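Alpha-pyrone synthesis polyketide synthase-like Pks18 (Mycobacterium tuberculosis, PDB 1TED) probably extends medium- and long-chain acyl-CoA starters with malonyl-CoA to make tri- and tetraketide alpha-pyrones, as a homodimeric type III polyketide synthase. Local coordinates at residues 43-48 with 84-89; 201-206 with 347-352. All coordinates share one frame; numbering follows the deposited sequence.

Contact 1: 43-48 with 84-89. With MYR (myristic acid), chain E.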
loop_
_atom_site.group_PDB
_atom_site.type_symbol
_atom_site.label_atom_id
_atom_site.label_comp_id
_atom_site.label_asym_id
_atom_site.label_seq_id
_atom_site.Cartn_x
_atom_site.Cartn_y
_atom_site.Cartn_z
ATOM N N PRO A 43 14.581 -6.154 -16.883
ATOM C CA PRO A 43 15.252 -5.325 -17.889
ATOM C C PRO A 43 16.178 -6.248 -18.688
ATOM O O PRO A 43 16.491 -7.358 -18.236
ATOM C CB PRO A 43 16.007 -4.282 -17.057
ATOM C CG PRO A 43 15.988 -4.821 -15.659
ATOM C CD PRO A 43 14.690 -5.549 -15.549
ATOM N N ARG A 44 16.606 -5.795 -19.864
ATOM C CA ARG A 44 17.454 -6.598 -20.739
ATOM C C ARG A 44 18.909 -6.727 -20.311
ATOM O O ARG A 44 19.554 -7.726 -20.625
ATOM C CB ARG A 44 17.378 -6.061 -22.170
ATOM N N ARG A 45 19.431 -5.732 -19.601
ATOM C CA ARG A 45 20.823 -5.783 -19.173
ATOM C C ARG A 45 21.138 -6.951 -18.242
ATOM O O ARG A 45 20.559 -7.076 -17.156
ATOM C CB ARG A 45 21.222 -4.477 -18.490
ATOM C CG ARG A 45 22.605 -4.510 -17.850
ATOM C CD ARG A 45 23.265 -3.155 -17.969
ATOM N NE ARG A 45 22.288 -2.095 -17.756
ATOM C CZ ARG A 45 22.229 -0.978 -18.469
ATOM N NH1 ARG A 45 23.095 -0.762 -19.449
ATOM N NH2 ARG A 45 21.283 -0.088 -18.213
ATOM N N VAL A 46 22.074 -7.790 -18.682
ATOM C CA VAL A 46 22.513 -8.954 -17.924
ATOM C C VAL A 46 23.843 -8.682 -17.218
ATOM O O VAL A 46 24.868 -8.496 -17.869
ATOM C CB VAL A 46 22.695 -10.163 -18.851
ATOM C CG1 VAL A 46 23.319 -11.319 -18.083
ATOM C CG2 VAL A 46 21.350 -10.570 -19.435
ATOM N N VAL A 47 23.829 -8.655 -15.890
ATOM C CA VAL A 47 25.056 -8.411 -15.144
ATOM C C VAL A 47 25.649 -9.717 -14.633
ATOM O O VAL A 47 25.010 -10.450 -13.889
ATOM C CB VAL A 47 24.826 -7.463 -13.947
ATOM C CG1 VAL A 47 26.109 -7.302 -13.163
ATOM C CG2 VAL A 47 24.375 -6.110 -14.440
ATOM N N ASN A 48 26.871 -10.011 -15.054
ATOM C CA ASN A 48 27.526 -11.229 -14.625
ATOM C C ASN A 48 28.074 -11.040 -13.216
ATOM O O ASN A 48 28.811 -10.092 -12.946
ATOM C CB ASN A 48 28.643 -11.591 -15.597
ATOM C CG ASN A 48 29.287 -12.912 -15.265
ATOM O OD1 ASN A 48 30.024 -13.023 -14.284
ATOM N ND2 ASN A 48 29.003 -13.932 -16.067
ATOM N N ALA A 84 17.939 -2.393 -14.635
ATOM C CA ALA A 84 17.427 -1.334 -15.497
ATOM C C ALA A 84 18.523 -0.309 -15.711
ATOM O O ALA A 84 18.650 0.296 -16.787
ATOM C CB ALA A 84 16.219 -0.675 -14.842
ATOM N N VAL A 85 19.317 -0.133 -14.661
ATOM C CA VAL A 85 20.424 0.808 -14.641
ATOM C C VAL A 85 21.737 0.089 -14.326
ATOM O O VAL A 85 21.742 -0.924 -13.627
ATOM C CB VAL A 85 20.150 1.911 -13.580
ATOM C CG1 VAL A 85 21.439 2.398 -12.962
ATOM C CG2 VAL A 85 19.395 3.069 -14.230
ATOM N N ASP A 86 22.838 0.605 -14.864
ATOM C CA ASP A 86 24.163 0.037 -14.618
ATOM C C ASP A 86 24.778 0.898 -13.528
ATOM O O ASP A 86 25.399 1.915 -13.817
ATOM C CB ASP A 86 25.033 0.121 -15.869
ATOM C CG ASP A 86 26.341 -0.634 -15.721
ATOM O OD1 ASP A 86 26.926 -0.615 -14.616
ATOM O OD2 ASP A 86 26.788 -1.244 -16.714
ATOM N N PRO A 87 24.628 0.491 -12.258
ATOM C CA PRO A 87 25.168 1.250 -11.125
ATOM C C PRO A 87 26.626 1.716 -11.243
ATOM O O PRO A 87 26.987 2.797 -10.771
ATOM C CB PRO A 87 24.936 0.307 -9.945
ATOM C CG PRO A 87 25.024 -1.050 -10.582
ATOM C CD PRO A 87 24.213 -0.857 -11.829
ATOM N N LEU A 88 27.463 0.914 -11.886
ATOM C CA LEU A 88 28.867 1.278 -12.021
ATOM C C LEU A 88 29.171 2.017 -13.320
ATOM O O LEU A 88 30.328 2.327 -13.609
ATOM C CB LEU A 88 29.737 0.023 -11.921
ATOM C CG LEU A 88 29.532 -0.838 -10.673
ATOM C CD1 LEU A 88 30.497 -2.002 -10.716
ATOM C CD2 LEU A 88 29.742 -0.010 -9.419
ATOM N N ASP A 89 28.133 2.303 -14.098
ATOM C CA ASP A 89 28.305 3.002 -15.364
ATOM C C ASP A 89 29.070 4.305 -15.157
ATOM O O ASP A 89 28.999 4.917 -14.094
ATOM C CB ASP A 89 26.942 3.300 -15.989
ATOM C CG ASP A 89 27.053 3.765 -17.426
ATOM O OD1 ASP A 89 27.738 4.781 -17.678
ATOM O OD2 ASP A 89 26.451 3.106 -18.304
HETATM C C1 MYR E . 25.380 -3.864 -8.102
HETATM O O1 MYR E . 25.648 -4.492 -9.122
HETATM O O2 MYR E . 26.165 -3.890 -7.153
HETATM C C2 MYR E . 24.085 -3.054 -8.008
HETATM C C3 MYR E . 23.126 -3.672 -6.988
HETATM C C4 MYR E . 21.816 -2.882 -6.915
HETATM C C5 MYR E . 20.868 -3.465 -5.865
HETATM C C6 MYR E . 21.419 -3.336 -4.442
HETATM C C7 MYR E . 21.462 -1.886 -3.950
HETATM C C8 MYR E . 20.064 -1.297 -3.752
HETATM C C9 MYR E . 19.287 -2.038 -2.661
HETATM C C10 MYR E . 17.848 -1.529 -2.580
HETATM C C11 MYR E . 17.051 -2.311 -1.533
HETATM C C12 MYR E . 15.596 -1.842 -1.485
HETATM C C13 MYR E . 14.796 -2.684 -0.490
HETATM C C14 MYR E . 13.328 -2.255 -0.459
#
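The guanidinium of Arg45 carries one face against Asp86, whose CB sits 3.9 Å above the guanidinium plane and over its centre, while the carbonyl of Ala84 meets the edge. There NH2 of Arg45 donates to Ala84 O at 3.0 Å, a moderately bent bond (143° at the hydrogen). The acceptor lies close to the guanidinium plane, but the donor stands well above the carbonyl plane. Although CG of Arg45 is anti to its backbone N, the chain bends at chi2 and chi3, which turns the group back to cross Asp86 at about a right angle. No salt bridge results: Arg45 NH1 stays 4.6 Å from Asp86 OD2, so any attraction is probably long-range. At the other end, the Pro43 ring packs on the Ala84 backbone, its CG 3.3 Å from Ala84 N. Within the type I turn from Asp86 to Asp89, Pro87 CG comes 3.4 Å from myristic acid C2, bordering the carboxyl end of the ligand. Backbone hydrogen bonding between Val47 and Arg81 pairs strand 46-48 with strand 80-82, Arg45 and Met83 carry the pairing just outside these ranges, and helix 102-125 packs against Pro43, Ala84 and Val85 through Leu116 and His112.

Contact 2: 201-206 with 347-352. With MYR (myristic acid), chain E.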
loop_
_atom_site.group_PDB
_atom_site.type_symbol
_atom_site.label_atom_id
_atom_site.label_comp_id
_atom_site.label_asym_id
_atom_site.label_seq_id
_atom_site.Cartn_x
_atom_site.Cartn_y
_atom_site.Cartn_z
ATOM N N CYS A 201 3.804 -6.728 -9.517
ATOM C CA CYS A 201 4.906 -6.532 -8.593
ATOM C C CYS A 201 6.072 -6.064 -9.459
ATOM O O CYS A 201 6.441 -6.722 -10.428
ATOM C CB CYS A 201 5.237 -7.839 -7.876
ATOM S SG CYS A 201 3.849 -8.548 -6.945
ATOM N N ILE A 202 6.630 -4.910 -9.124
ATOM C CA ILE A 202 7.726 -4.338 -9.894
ATOM C C ILE A 202 8.819 -3.926 -8.921
ATOM O O ILE A 202 8.587 -3.155 -7.990
ATOM C CB ILE A 202 7.237 -3.104 -10.706
ATOM C CG1 ILE A 202 8.419 -2.392 -11.367
ATOM C CG2 ILE A 202 6.464 -2.160 -9.800
ATOM C CD1 ILE A 202 8.920 -3.061 -12.632
ATOM N N GLU A 203 10.019 -4.440 -9.131
ATOM C CA GLU A 203 11.088 -4.125 -8.214
ATOM C C GLU A 203 12.341 -3.699 -8.961
ATOM O O GLU A 203 12.888 -4.445 -9.780
ATOM C CB GLU A 203 11.344 -5.344 -7.325
ATOM C CG GLU A 203 11.448 -5.037 -5.835
ATOM C CD GLU A 203 10.144 -4.558 -5.191
ATOM O OE1 GLU A 203 9.189 -5.359 -5.082
ATOM O OE2 GLU A 203 10.084 -3.382 -4.781
ATOM N N LEU A 204 12.773 -2.474 -8.683
ATOM C CA LEU A 204 13.951 -1.894 -9.310
ATOM C C LEU A 204 14.994 -1.497 -8.281
ATOM O O LEU A 204 15.103 -0.326 -7.905
ATOM C CB LEU A 204 13.554 -0.665 -10.131
ATOM C CG LEU A 204 13.252 -0.894 -11.610
ATOM C CD1 LEU A 204 12.362 -2.099 -11.782
ATOM C CD2 LEU A 204 12.606 0.363 -12.192
ATOM N N CYS A 205 15.762 -2.482 -7.831
ATOM C CA CYS A 205 16.807 -2.258 -6.844
ATOM C C CYS A 205 17.986 -1.453 -7.407
ATOM O O CYS A 205 18.484 -0.541 -6.749
ATOM C CB CYS A 205 17.315 -3.606 -6.305
ATOM S SG CYS A 205 16.082 -4.607 -5.426
ATOM N N SER A 206 18.424 -1.796 -8.620
ATOM C CA SER A 206 19.558 -1.124 -9.260
ATOM C C SER A 206 19.455 0.394 -9.180
ATOM O O SER A 206 20.463 1.098 -9.151
ATOM C CB SER A 206 19.689 -1.569 -10.731
ATOM O OG SER A 206 18.628 -1.092 -11.551
ATOM N N MET A 347 14.833 -10.436 -6.381
ATOM C CA MET A 347 14.055 -9.330 -6.926
ATOM C C MET A 347 12.881 -9.000 -6.017
ATOM O O MET A 347 11.822 -8.577 -6.472
ATOM C CB MET A 347 13.546 -9.681 -8.324
ATOM C CG MET A 347 14.626 -10.115 -9.299
ATOM S SD MET A 347 13.868 -11.144 -10.558
ATOM C CE MET A 347 14.782 -10.734 -11.921
ATOM N N LEU A 348 13.081 -9.215 -4.724
ATOM C CA LEU A 348 12.065 -8.914 -3.730
ATOM C C LEU A 348 10.715 -9.594 -4.009
ATOM O O LEU A 348 10.675 -10.797 -4.273
ATOM C CB LEU A 348 11.919 -7.388 -3.621
ATOM C CG LEU A 348 12.982 -6.668 -2.771
ATOM C CD1 LEU A 348 14.341 -7.285 -2.969
ATOM C CD2 LEU A 348 13.025 -5.197 -3.115
ATOM N N SER A 349 9.623 -8.829 -3.955
ATOM C CA SER A 349 8.281 -9.372 -4.168
ATOM C C SER A 349 8.098 -10.177 -5.443
ATOM O O SER A 349 7.305 -11.108 -5.487
ATOM C CB SER A 349 7.247 -8.246 -4.147
ATOM O OG SER A 349 7.531 -7.259 -5.124
ATOM N N VAL A 350 8.843 -9.816 -6.476
ATOM C CA VAL A 350 8.747 -10.467 -7.772
ATOM C C VAL A 350 9.200 -11.927 -7.833
ATOM O O VAL A 350 8.615 -12.731 -8.565
ATOM C CB VAL A 350 9.576 -9.675 -8.809
ATOM C CG1 VAL A 350 9.581 -10.397 -10.142
ATOM C CG2 VAL A 350 9.025 -8.262 -8.942
ATOM N N SER A 351 10.237 -12.260 -7.065
ATOM C CA SER A 351 10.827 -13.596 -7.079
ATOM C C SER A 351 9.900 -14.783 -6.877
ATOM O O SER A 351 10.009 -15.792 -7.572
ATOM C CB SER A 351 11.974 -13.655 -6.079
ATOM O OG SER A 351 12.975 -12.720 -6.442
ATOM N N LEU A 352 8.983 -14.673 -5.934
ATOM C CA LEU A 352 8.070 -15.768 -5.692
ATOM C C LEU A 352 7.307 -16.104 -6.978
ATOM O O LEU A 352 7.081 -17.269 -7.285
ATOM C CB LEU A 352 7.109 -15.381 -4.562
ATOM C CG LEU A 352 6.516 -16.500 -3.708
ATOM C CD1 LEU A 352 7.605 -17.474 -3.300
ATOM C CD2 LEU A 352 5.843 -15.890 -2.476
HETATM C C1 MYR E . 25.380 -3.864 -8.102
HETATM O O1 MYR E . 25.648 -4.492 -9.122
HETATM O O2 MYR E . 26.165 -3.890 -7.153
HETATM C C2 MYR E . 24.085 -3.054 -8.008
HETATM C C3 MYR E . 23.126 -3.672 -6.988
HETATM C C4 MYR E . 21.816 -2.882 -6.915
HETATM C C5 MYR E . 20.868 -3.465 -5.865
HETATM C C6 MYR E . 21.419 -3.336 -4.442
HETATM C C7 MYR E . 21.462 -1.886 -3.950
HETATM C C8 MYR E . 20.064 -1.297 -3.752
HETATM C C9 MYR E . 19.287 -2.038 -2.661
HETATM C C10 MYR E . 17.848 -1.529 -2.580
HETATM C C11 MYR E . 17.051 -2.311 -1.533
HETATM C C12 MYR E . 15.596 -1.842 -1.485
HETATM C C13 MYR E . 14.796 -2.684 -0.490
HETATM C C14 MYR E . 13.328 -2.255 -0.459
#
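Glu203 and Leu348 cross at about a right angle, with Leu348 CB 3.7 Å from the carboxylate carbon CD of Glu203. A bend at chi2 (67°) carries the carboxylate round to Ser349, whose OG donates to Glu203 OE1 at 2.5 Å, a short bond that meets the oxygen nearly along its C-O axis. With chi1 at 58°, OG of Ser349 lies between its own backbone N and carbonyl carbon, and from there the hydroxyl reaches the carboxylate. The other oxygen, OE2, is hydrogen-bonded to Ser143 N and Thr144 OG1, so both oxygens of this buried carboxylate have partners, one on OE1 and two on OE2. Here strand 196-204 of the mixed thiolase-fold sheet meets the start of helix 349-361, joining the N- and C-terminal halves of a chalcone synthase-like enzyme beside Cys175, the probable nucleophile, whose side chain is about 4 Å from that of Leu348 (nearest atoms). On one flank of the glutamate, Val350 CG2 rests 3.4 Å from Cys201 O and packs on Cys201 CB. On the other, Cys205 SG faces the methyls of Leu348, 3.9 Å from CD2. The myristic acid chain runs past Cys205 and Leu348: its C5 is 3.6 Å from Cys205 CB, and its terminal C14 approaches Leu348 CD2 at 4.0 Å.

From the N terminus, the chain leaves strand 32-41 and enters 43-48; contact 1 closes a loop of 35 intervening residues when it returns at 84-89 after strand 80-82. Only later does it run through strand 196-204 to open contact 2, which closes a much longer loop of 140 residues at the start of helix 349-361. The two loops follow in series, neither nesting nor crossing. Contact 1 is local, at the surface of the N-terminal half; contact 2 joins the two halves near the core. Their centres lie 15 Å apart, yet Ser206 OG makes a weak hydrogen bond with Val85 N, and Asp226 OD2 is hydrogen-bonded to both Ser206 OG and Ala84 N. Myristic acid spans both contacts.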